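Local coordinates for protein beta-glucuronidase (Dictyoglomus thermophilum, PDB 6XXW) that probably hydrolyses beta-D-glucuronides, releasing glucuronic acid, as a glycoside hydrolase of family 2, at residues E389-L392 / E393-E397; N449-A452 / S453-K456; I561-V564 / V565-K569; H583-K586 / E587-K591. All blocks are in the same frame, centred on the assembly; numbering follows the deposited sequence.

Contact 1 of 4, residues E389-L392 / E393-E397; sequences EHHL and EIMRE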
loop_
_atom_site.group_PDB
_atom_site.type_symbol
_atom_site.label_atom_id
_atom_site.label_comp_id
_atom_site.label_asym_id
_atom_site.label_seq_id
_atom_site.Cartn_x
_atom_site.Cartn_y
_atom_site.Cartn_z
ATOM N N GLU A 389 -34.571 31.474 -1.458
ATOM C CA GLU A 389 -35.732 31.012 -0.705
ATOM C C GLU A 389 -35.459 29.672 -0.025
ATOM O O GLU A 389 -35.786 29.483 1.150
ATOM C CB GLU A 389 -36.938 30.905 -1.640
ATOM C CG GLU A 389 -38.274 30.823 -0.927
ATOM C CD GLU A 389 -38.747 32.178 -0.427
ATOM O OE1 GLU A 389 -38.003 33.170 -0.598
ATOM O OE2 GLU A 389 -39.866 32.251 0.130
ATOM N N HIS A 390 -34.858 28.725 -0.756
ATOM C CA HIS A 390 -34.523 27.429 -0.167
ATOM C C HIS A 390 -33.490 27.581 0.943
ATOM O O HIS A 390 -33.615 26.969 2.011
ATOM C CB HIS A 390 -34.007 26.475 -1.250
ATOM C CG HIS A 390 -33.607 25.125 -0.728
ATOM N ND1 HIS A 390 -34.511 24.254 -0.158
ATOM C CD2 HIS A 390 -32.408 24.488 -0.710
ATOM C CE1 HIS A 390 -33.886 23.144 0.201
ATOM N NE2 HIS A 390 -32.609 23.261 -0.121
ATOM N N HIS A 391 -32.458 28.393 0.703
ATOM C CA HIS A 391 -31.427 28.615 1.714
ATOM C C HIS A 391 -32.031 29.166 3.005
ATOM O O HIS A 391 -31.681 28.720 4.108
ATOM C CB HIS A 391 -30.374 29.561 1.140
ATOM C CG HIS A 391 -29.035 29.500 1.816
ATOM N ND1 HIS A 391 -27.876 29.917 1.188
ATOM C CD2 HIS A 391 -28.670 29.118 3.063
ATOM C CE1 HIS A 391 -26.856 29.784 2.017
ATOM N NE2 HIS A 391 -27.308 29.288 3.157
ATOM N N LEU A 392 -32.948 30.130 2.887
ATOM C CA LEU A 392 -33.582 30.700 4.074
ATOM C C LEU A 392 -34.431 29.666 4.801
ATOM O O LEU A 392 -34.445 29.622 6.038
ATOM C CB LEU A 392 -34.441 31.909 3.690
ATOM C CG LEU A 392 -33.690 33.093 3.082
ATOM C CD1 LEU A 392 -34.668 34.095 2.440
ATOM C CD2 LEU A 392 -32.768 33.780 4.098
ATOM N N GLU A 393 -35.172 28.843 4.057
ATOM C CA GLU A 393 -35.930 27.774 4.707
ATOM C C GLU A 393 -34.995 26.781 5.391
ATOM O O GLU A 393 -35.305 26.265 6.476
ATOM C CB GLU A 393 -36.833 27.074 3.690
ATOM C CG GLU A 393 -37.839 28.034 3.050
ATOM C CD GLU A 393 -38.874 27.343 2.168
ATOM O OE1 GLU A 393 -38.516 26.912 1.052
ATOM O OE2 GLU A 393 -40.050 27.254 2.584
ATOM N N ILE A 394 -33.842 26.509 4.774
ATOM C CA ILE A 394 -32.865 25.597 5.373
ATOM C C ILE A 394 -32.380 26.133 6.717
ATOM O O ILE A 394 -32.315 25.398 7.711
ATOM C CB ILE A 394 -31.685 25.365 4.411
ATOM C CG1 ILE A 394 -32.101 24.444 3.259
ATOM C CG2 ILE A 394 -30.462 24.815 5.175
ATOM C CD1 ILE A 394 -32.763 23.171 3.699
ATOM N N MET A 395 -32.004 27.414 6.764
ATOM C CA MET A 395 -31.559 28.000 8.030
ATOM C C MET A 395 -32.644 27.895 9.098
ATOM O O MET A 395 -32.347 27.639 10.272
ATOM C CB MET A 395 -31.151 29.471 7.846
ATOM C CG MET A 395 -30.071 29.745 6.802
ATOM S SD MET A 395 -28.617 28.668 6.969
ATOM C CE MET A 395 -28.091 29.013 8.645
ATOM N N ARG A 396 -33.909 28.095 8.715
ATOM C CA ARG A 396 -34.987 27.955 9.692
ATOM C C ARG A 396 -35.093 26.518 10.190
ATOM O O ARG A 396 -35.217 26.288 11.396
ATOM C CB ARG A 396 -36.313 28.425 9.091
ATOM C CG ARG A 396 -36.286 29.880 8.656
ATOM C CD ARG A 396 -37.570 30.311 7.937
ATOM N NE ARG A 396 -37.425 31.598 7.249
ATOM C CZ ARG A 396 -37.736 31.802 5.971
ATOM N NH1 ARG A 396 -38.189 30.801 5.230
ATOM N NH2 ARG A 396 -37.584 33.004 5.424
ATOM N N GLU A 397 -35.023 25.538 9.281
ATOM C CA GLU A 397 -35.110 24.132 9.684
ATOM C C GLU A 397 -33.920 23.725 10.545
ATOM O O GLU A 397 -34.048 22.912 11.476
ATOM C CB GLU A 397 -35.166 23.227 8.452
ATOM C CG GLU A 397 -36.419 23.340 7.588
ATOM C CD GLU A 397 -36.408 22.369 6.405
ATOM O OE1 GLU A 397 -35.890 21.239 6.546
ATOM O OE2 GLU A 397 -36.928 22.731 5.329
HETATM O O HOH W 1 -37.247 24.560 0.839
#
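H390 and I394 meet one turn apart on helix 385-402, an alpha-helix of the TIM-barrel domain, and their side chains slant across one another. I394 CG1 lies over one face of the H390 imidazole, 3.8 Å from the ring centroid and displaced toward the rim, a CH-pi contact with I394 CG1 nearest to H390 NE2, at 3.6 Å. H390 reaches it with CG anti to the backbone N (chi1 179°), which lays the ring back beside its own carbonyl. H391 and M395 run alongside each other, pointing the same way; M395 SD stands at the edge of the imidazole, 3.9 Å from H391 CD2, a Met-aromatic approach near the ring plane. The H391 ring is fixed by Y427, bonded at ND1. In R396, CG beside the backbone N (chi1 -60°) sends the extended chain back along the helix, and L392 CB lies over one guanidinium face, 3.8 Å from R396 NH2, while NE forms a salt bridge to E434 of helix 422-438. A leucine in place of R396 would probably leave E434 without its charged mate and weaken the tie between the two helices. Four i to i+4 backbone bonds, the shortest from I394 N to H390 O at 2.8 Å, run beneath these pairs. At the ring edge a water lies in the H390 plane, 2.9 Å from ND1, and donates to E393 OE1 at 2.7 Å.

Contact 2 of 4, residues N449-A452 / S453-K456; sequences NTKA and SETK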
loop_
_atom_site.group_PDB
_atom_site.type_symbol
_atom_site.label_atom_id
_atom_site.label_comp_id
_atom_site.label_asym_id
_atom_site.label_seq_id
_atom_site.Cartn_x
_atom_site.Cartn_y
_atom_site.Cartn_z
ATOM N N ASN A 449 -12.784 30.887 0.310
ATOM C CA ASN A 449 -11.509 30.725 -0.379
ATOM C C ASN A 449 -11.227 31.878 -1.335
ATOM O O ASN A 449 -10.138 31.924 -1.915
ATOM C CB ASN A 449 -11.433 29.368 -1.106
ATOM C CG ASN A 449 -12.377 29.264 -2.291
ATOM O OD1 ASN A 449 -13.285 30.078 -2.458
ATOM N ND2 ASN A 449 -12.172 28.236 -3.115
ATOM N N THR A 450 -12.174 32.805 -1.498
ATOM C CA THR A 450 -11.948 34.077 -2.183
ATOM C C THR A 450 -10.775 34.825 -1.548
ATOM O O THR A 450 -10.447 34.629 -0.374
ATOM C CB THR A 450 -13.231 34.938 -2.100
ATOM O OG1 THR A 450 -14.335 34.225 -2.673
ATOM C CG2 THR A 450 -13.110 36.282 -2.838
ATOM N N LYS A 451 -10.139 35.683 -2.342
ATOM C CA LYS A 451 -9.119 36.587 -1.825
ATOM C C LYS A 451 -9.738 37.591 -0.855
ATOM O O LYS A 451 -10.884 38.019 -1.019
ATOM C CB LYS A 451 -8.422 37.302 -2.990
ATOM C CG LYS A 451 -7.645 38.548 -2.604
ATOM C CD LYS A 451 -6.151 38.281 -2.493
ATOM C CE LYS A 451 -5.454 39.469 -1.857
ATOM N NZ LYS A 451 -6.404 40.246 -1.001
ATOM N N ALA A 452 -8.966 37.959 0.175
ATOM C CA ALA A 452 -9.478 38.846 1.224
ATOM C C ALA A 452 -10.052 40.142 0.657
ATOM O O ALA A 452 -11.141 40.583 1.049
ATOM C CB ALA A 452 -8.366 39.160 2.224
ATOM N N SER A 453 -9.329 40.766 -0.275
ATOM C CA SER A 453 -9.761 42.047 -0.812
ATOM C C SER A 453 -10.898 41.910 -1.812
ATOM O O SER A 453 -11.465 42.932 -2.215
ATOM C CB SER A 453 -8.577 42.766 -1.469
ATOM O OG SER A 453 -8.102 42.040 -2.587
ATOM N N GLU A 454 -11.255 40.688 -2.219
ATOM C CA GLU A 454 -12.300 40.522 -3.219
ATOM C C GLU A 454 -13.646 40.101 -2.648
ATOM O O GLU A 454 -14.667 40.358 -3.296
ATOM C CB GLU A 454 -11.869 39.507 -4.282
ATOM C CG GLU A 454 -10.492 39.805 -4.868
ATOM C CD GLU A 454 -10.252 39.101 -6.191
ATOM O OE1 GLU A 454 -10.583 37.898 -6.303
ATOM O OE2 GLU A 454 -9.716 39.743 -7.117
ATOM N N THR A 455 -13.696 39.465 -1.475
ATOM C CA THR A 455 -14.989 39.000 -0.987
ATOM C C THR A 455 -15.868 40.190 -0.610
ATOM O O THR A 455 -15.427 41.122 0.065
ATOM C CB THR A 455 -14.859 38.043 0.207
ATOM O OG1 THR A 455 -16.159 37.854 0.783
ATOM C CG2 THR A 455 -13.888 38.565 1.282
ATOM N N LYS A 456 -17.116 40.157 -1.054
ATOM C CA LYS A 456 -18.086 41.172 -0.687
ATOM C C LYS A 456 -18.978 40.730 0.464
ATOM O O LYS A 456 -19.981 41.392 0.742
ATOM C CB LYS A 456 -18.932 41.535 -1.907
ATOM C CG LYS A 456 -18.139 42.214 -3.036
ATOM C CD LYS A 456 -18.938 42.246 -4.315
ATOM C CE LYS A 456 -18.180 42.977 -5.415
ATOM N NZ LYS A 456 -17.915 44.389 -5.022
HETATM O O HOH W 2 -10.853 35.621 -5.247
#
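S453, K451 and A452 have the most surface buried in this tight bend. K451 swings CG anti to its backbone N (chi1 163°), and in one of two modelled conformations further bends at chi2 and chi4 bring K451 NZ to 2.9 Å from S453 OG, a weak and doubtful hydrogen bond; in that conformation its stronger partner is E492 of helix 482-497, in a salt bridge. E454 CG lies 3.8 Å from K451 CB. The A452 methyl rests against W493 of the same helix, and T455 CG2 touches A452 O at 3.4 Å; that oxygen bonds to Y497. The backbone closes on one atom: K451 O takes T455 N at 3.2 Å, almost in line with the carbonyl bond, and E454 N at 2.9 Å from well above the carbonyl plane. A water bridges K451 N and E454 OE1, joining the two limbs again. T450 CG2 packs against T455, while its OG1 bonds to T419 and to a bound Tris molecule. This is a type I beta turn, extended by an i to i+4 bond, in the loop following barrel strand 444-448, of the kind that in a TIM barrel leads from a strand's C-terminal end, the end where active sites of this fold lie.

Contact 3 of 4, residues I561-V564 / V565-K569; sequences ITRV and VGNKK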
loop_
_atom_site.group_PDB
_atom_site.type_symbol
_atom_site.label_atom_id
_atom_site.label_comp_id
_atom_site.label_asym_id
_atom_site.label_seq_id
_atom_site.Cartn_x
_atom_site.Cartn_y
_atom_site.Cartn_z
ATOM N N ILE A 561 -9.409 13.026 -12.762
ATOM C CA ILE A 561 -7.975 12.750 -12.729
ATOM C C ILE A 561 -7.277 13.435 -11.566
ATOM O O ILE A 561 -6.086 13.190 -11.340
ATOM C CB ILE A 561 -7.289 13.145 -14.052
ATOM C CG1 ILE A 561 -7.505 14.638 -14.364
ATOM C CG2 ILE A 561 -7.795 12.262 -15.214
ATOM C CD1 ILE A 561 -6.572 15.139 -15.470
ATOM N N THR A 562 -7.986 14.279 -10.808
ATOM C CA THR A 562 -7.424 14.919 -9.624
ATOM C C THR A 562 -7.808 14.226 -8.313
ATOM O O THR A 562 -7.444 14.714 -7.235
ATOM C CB THR A 562 -7.856 16.385 -9.567
ATOM O OG1 THR A 562 -9.287 16.455 -9.501
ATOM C CG2 THR A 562 -7.381 17.140 -10.813
ATOM N N ARG A 563 -8.515 13.101 -8.361
ATOM C CA ARG A 563 -9.003 12.458 -7.142
ATOM C C ARG A 563 -8.617 10.981 -7.145
ATOM O O ARG A 563 -9.133 10.201 -7.955
ATOM C CB ARG A 563 -10.517 12.656 -7.014
ATOM C CG ARG A 563 -10.883 14.113 -6.634
ATOM C CD ARG A 563 -10.493 14.371 -5.167
ATOM N NE ARG A 563 -10.718 15.751 -4.716
ATOM C CZ ARG A 563 -9.767 16.685 -4.665
ATOM N NH1 ARG A 563 -8.526 16.407 -5.060
ATOM N NH2 ARG A 563 -10.057 17.904 -4.231
ATOM N N VAL A 564 -7.735 10.601 -6.223
ATOM C CA VAL A 564 -7.131 9.248 -6.219
ATOM C C VAL A 564 -8.068 8.360 -5.407
ATOM O O VAL A 564 -7.827 8.039 -4.241
ATOM C CB VAL A 564 -5.708 9.270 -5.659
ATOM C CG1 VAL A 564 -5.001 7.946 -5.892
ATOM C CG2 VAL A 564 -4.924 10.431 -6.282
ATOM N N VAL A 565 -9.157 7.929 -6.056
ATOM C CA VAL A 565 -10.303 7.279 -5.412
ATOM C C VAL A 565 -10.762 8.129 -4.232
ATOM O O VAL A 565 -10.634 7.726 -3.070
ATOM C CB VAL A 565 -9.995 5.829 -4.979
ATOM C CG1 VAL A 565 -11.289 5.105 -4.659
ATOM C CG2 VAL A 565 -9.256 5.086 -6.083
ATOM N N GLY A 566 -11.309 9.308 -4.528
ATOM C CA GLY A 566 -11.769 10.219 -3.496
ATOM C C GLY A 566 -10.709 11.218 -3.077
ATOM O O GLY A 566 -9.640 11.361 -3.688
ATOM N N ASN A 567 -11.037 11.939 -2.004
ATOM C CA ASN A 567 -10.176 12.971 -1.444
ATOM C C ASN A 567 -9.280 12.328 -0.388
ATOM O O ASN A 567 -9.769 11.717 0.566
ATOM C CB ASN A 567 -11.028 14.089 -0.846
ATOM C CG ASN A 567 -10.219 15.308 -0.435
ATOM O OD1 ASN A 567 -9.264 15.208 0.341
ATOM N ND2 ASN A 567 -10.627 16.477 -0.923
ATOM N N LYS A 568 -7.970 12.478 -0.549
ATOM C CA LYS A 568 -7.012 11.796 0.303
ATOM C C LYS A 568 -6.353 12.733 1.305
ATOM O O LYS A 568 -5.286 12.414 1.826
ATOM C CB LYS A 568 -5.954 11.096 -0.555
ATOM C CG LYS A 568 -6.463 9.817 -1.220
ATOM C CD LYS A 568 -6.599 8.702 -0.175
ATOM C CE LYS A 568 -6.866 7.327 -0.802
ATOM N NZ LYS A 568 -8.215 7.252 -1.474
ATOM N N LYS A 569 -6.983 13.869 1.610
ATOM C CA LYS A 569 -6.439 14.803 2.584
ATOM C C LYS A 569 -6.762 14.421 4.029
ATOM O O LYS A 569 -6.453 15.198 4.939
ATOM C CB LYS A 569 -6.963 16.210 2.291
ATOM C CG LYS A 569 -6.495 16.751 0.942
ATOM C CD LYS A 569 -6.454 18.268 0.920
ATOM C CE LYS A 569 -5.981 18.780 -0.441
ATOM N NZ LYS A 569 -6.764 18.164 -1.564
HETATM O O HOH W 3 -5.879 17.561 -4.560
HETATM O O HOH W 4 -7.110 12.523 -4.049
#
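R563 lays its guanidinium beside N567, the two side chains pointing the same way with their planes 56° apart. N567 ND2 comes over one guanidinium face, 3.6 Å from R563 NH2, and both groups turn to the same carboxylate, D175, which takes R563 NE in a salt bridge and N567 ND2 in a hydrogen bond. Further back along the arginine, CD touches G566 O at 3.5 Å; a bend at chi2 (-72°) turns the chain across that carbonyl. On another side of the loop K568 curls round so that NZ donates to V564 O at 2.9 Å, closely following the direction of the carbonyl bond. V564 is the centre of an inverse gamma turn, its V565 N to R563 O bond weak, and a water spans V564 N and G566 O. The backbone angles of G566 would jam a side chain against the preceding carbonyl. N567 OD1 then closes an Asx turn by accepting K569 N at 2.9 Å, in the amide's carbonyl plane. These turns shape the loop between barrel strand 544-550 and helix 580-591. With R563 cut back to an alanine, D175 would probably lose its salt-bridge partner and the N567 amide the flat group beside it. Farther out, R563 NH2 and K569 NZ, 4.2 Å apart, both bond to Y473 OH, and a water links R563 NH1 to K569 NZ. The like charges are probably eased by their acids, D175 for R563 and D509 for K569. V564 packs against V564 of the second subunit, and V565 against M521 of that subunit.

Contact 4 of 4, residues H583-K586 / E587-K591; sequences HFLK and ERWSK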
loop_
_atom_site.group_PDB
_atom_site.type_symbol
_atom_site.label_atom_id
_atom_site.label_comp_id
_atom_site.label_asym_id
_atom_site.label_seq_id
_atom_site.Cartn_x
_atom_site.Cartn_y
_atom_site.Cartn_z
ATOM N N HIS A 583 -0.054 12.007 14.334
ATOM C CA HIS A 583 0.798 12.017 15.514
ATOM C C HIS A 583 1.438 13.380 15.745
ATOM O O HIS A 583 1.607 13.789 16.900
ATOM C CB HIS A 583 1.836 10.906 15.382
ATOM C CG HIS A 583 1.215 9.585 15.076
ATOM N ND1 HIS A 583 0.598 8.821 16.044
ATOM C CD2 HIS A 583 1.031 8.932 13.903
ATOM C CE1 HIS A 583 0.110 7.726 15.487
ATOM N NE2 HIS A 583 0.352 7.772 14.188
ATOM N N PHE A 584 1.785 14.106 14.679
ATOM C CA PHE A 584 2.242 15.484 14.854
ATOM C C PHE A 584 1.168 16.328 15.539
ATOM O O PHE A 584 1.452 17.075 16.482
ATOM C CB PHE A 584 2.622 16.106 13.505
ATOM C CG PHE A 584 2.795 17.607 13.568
ATOM C CD1 PHE A 584 3.978 18.162 14.025
ATOM C CD2 PHE A 584 1.755 18.458 13.220
ATOM C CE1 PHE A 584 4.130 19.553 14.105
ATOM C CE2 PHE A 584 1.893 19.837 13.314
ATOM C CZ PHE A 584 3.084 20.384 13.756
ATOM N N LEU A 585 -0.080 16.209 15.085
ATOM C CA LEU A 585 -1.155 17.012 15.677
ATOM C C LEU A 585 -1.420 16.613 17.126
ATOM O O LEU A 585 -1.661 17.476 17.981
ATOM C CB LEU A 585 -2.426 16.890 14.834
ATOM C CG LEU A 585 -2.378 17.578 13.458
ATOM C CD1 LEU A 585 -3.621 17.251 12.634
ATOM C CD2 LEU A 585 -2.165 19.091 13.573
ATOM N N LYS A 586 -1.367 15.312 17.431
ATOM C CA LYS A 586 -1.541 14.892 18.819
ATOM C C LYS A 586 -0.513 15.554 19.724
ATOM O O LYS A 586 -0.843 16.005 20.828
ATOM C CB LYS A 586 -1.440 13.369 18.939
ATOM C CG LYS A 586 -1.725 12.813 20.348
ATOM C CD LYS A 586 -1.697 11.287 20.340
ATOM C CE LYS A 586 -1.620 10.698 21.747
ATOM N NZ LYS A 586 -2.830 10.969 22.567
ATOM N N GLU A 587 0.744 15.615 19.275
ATOM C CA GLU A 587 1.792 16.186 20.110
ATOM C C GLU A 587 1.635 17.697 20.237
ATOM O O GLU A 587 1.751 18.244 21.341
ATOM C CB GLU A 587 3.169 15.826 19.554
ATOM C CG GLU A 587 4.271 15.930 20.603
ATOM C CD GLU A 587 5.586 16.420 20.029
ATOM O OE1 GLU A 587 6.349 17.085 20.764
ATOM O OE2 GLU A 587 5.860 16.136 18.842
ATOM N N ARG A 588 1.368 18.389 19.122
ATOM C CA ARG A 588 1.106 19.824 19.187
ATOM C C ARG A 588 -0.084 20.118 20.092
ATOM O O ARG A 588 0.019 20.891 21.054
ATOM C CB ARG A 588 0.853 20.376 17.783
ATOM C CG ARG A 588 0.325 21.811 17.748
ATOM C CD ARG A 588 0.308 22.373 16.326
ATOM N NE ARG A 588 -0.386 23.667 16.232
ATOM C CZ ARG A 588 0.145 24.843 16.561
ATOM N NH1 ARG A 588 1.402 24.913 17.011
ATOM N NH2 ARG A 588 -0.581 25.953 16.447
ATOM N N TRP A 589 -1.227 19.487 19.813
ATOM C CA TRP A 589 -2.450 19.847 20.517
ATOM C C TRP A 589 -2.434 19.420 21.981
ATOM O O TRP A 589 -3.184 19.986 22.781
ATOM C CB TRP A 589 -3.652 19.250 19.796
ATOM C CG TRP A 589 -3.955 19.928 18.481
ATOM C CD1 TRP A 589 -3.482 21.132 18.040
ATOM C CD2 TRP A 589 -4.808 19.428 17.451
ATOM N NE1 TRP A 589 -3.997 21.413 16.785
ATOM C CE2 TRP A 589 -4.819 20.379 16.411
ATOM C CE3 TRP A 589 -5.576 18.266 17.313
ATOM C CZ2 TRP A 589 -5.558 20.197 15.242
ATOM C CZ3 TRP A 589 -6.309 18.087 16.153
ATOM C CH2 TRP A 589 -6.302 19.051 15.139
ATOM N N SER A 590 -1.592 18.453 22.359
ATOM C CA SER A 590 -1.451 18.144 23.780
ATOM C C SER A 590 -0.761 19.271 24.539
ATOM O O SER A 590 -0.856 19.331 25.770
ATOM C CB SER A 590 -0.668 16.844 23.968
ATOM O OG SER A 590 0.717 17.077 23.751
ATOM N N LYS A 591 -0.064 20.156 23.831
ATOM C CA LYS A 591 0.636 21.284 24.424
ATOM C C LYS A 591 -0.159 22.574 24.361
ATOM O O LYS A 591 0.201 23.539 25.042
ATOM C CB LYS A 591 1.970 21.519 23.711
ATOM C CG LYS A 591 3.043 20.476 23.963
ATOM C CD LYS A 591 4.320 20.865 23.223
ATOM C CE LYS A 591 4.682 19.861 22.147
ATOM N NZ LYS A 591 5.827 20.334 21.308
HETATM O O HOH W 5 4.321 18.323 17.611
#
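L585 lies over one face of the W589 indole: its CB stands 4.2 Å from the centroid of the six-membered ring, only 8° off the normal, in a CH-pi contact. L585 CD2 extends along the same face to W589 CZ2 at 3.9 Å, and the two side chains run side by side in one direction. The F584 ring is approached obliquely by R588, whose CD comes to 4.2 Å from F584 CE2. R588 holds CG anti to its backbone N (chi1 170°) and stays extended to NE, which carries the guanidinium past the phenyl to salt bridges with D539 and with E547, whose carboxylate also accepts from W589 NE1. These pairs are i to i+4 neighbours on helix 580-591, a late helix of the TIM-barrel domain that packs on strand 544-550 and on helices 319-332 and 524-538. A backbone bond joins R588 N to F584 O at 3.0 Å. At the far turn S590 N reaches K586 O at 3.0 Å, while S590 OG donates to E587 O at 2.9 Å. H583 NE2 hydrogen-bonds to E525 of the third subunit.

All four contacts belong to the TIM-barrel domain and follow one another in series along the chain, without touching. Contact 1 lies on helix 385-402, which precedes barrel strand 408-415; contact 2 is in the loop after strand 444-448, its centre about 25 Å from that of contact 1. Contacts 3 and 4 both follow strand 544-550, in the loop and on helix 580-591, with nearest atoms about 8 Å apart. Contacts 1 and 4, about 38 Å between centres, stand on opposite sides of the chain's centre. Helix 422-438 touches contacts 1 and 2. Bound Tris, probably from the crystallisation liquor, lies near both contact 2 and contact 3, whereas contacts 3 and 4 also meet other subunits, linking the barrel to the four-chain assembly.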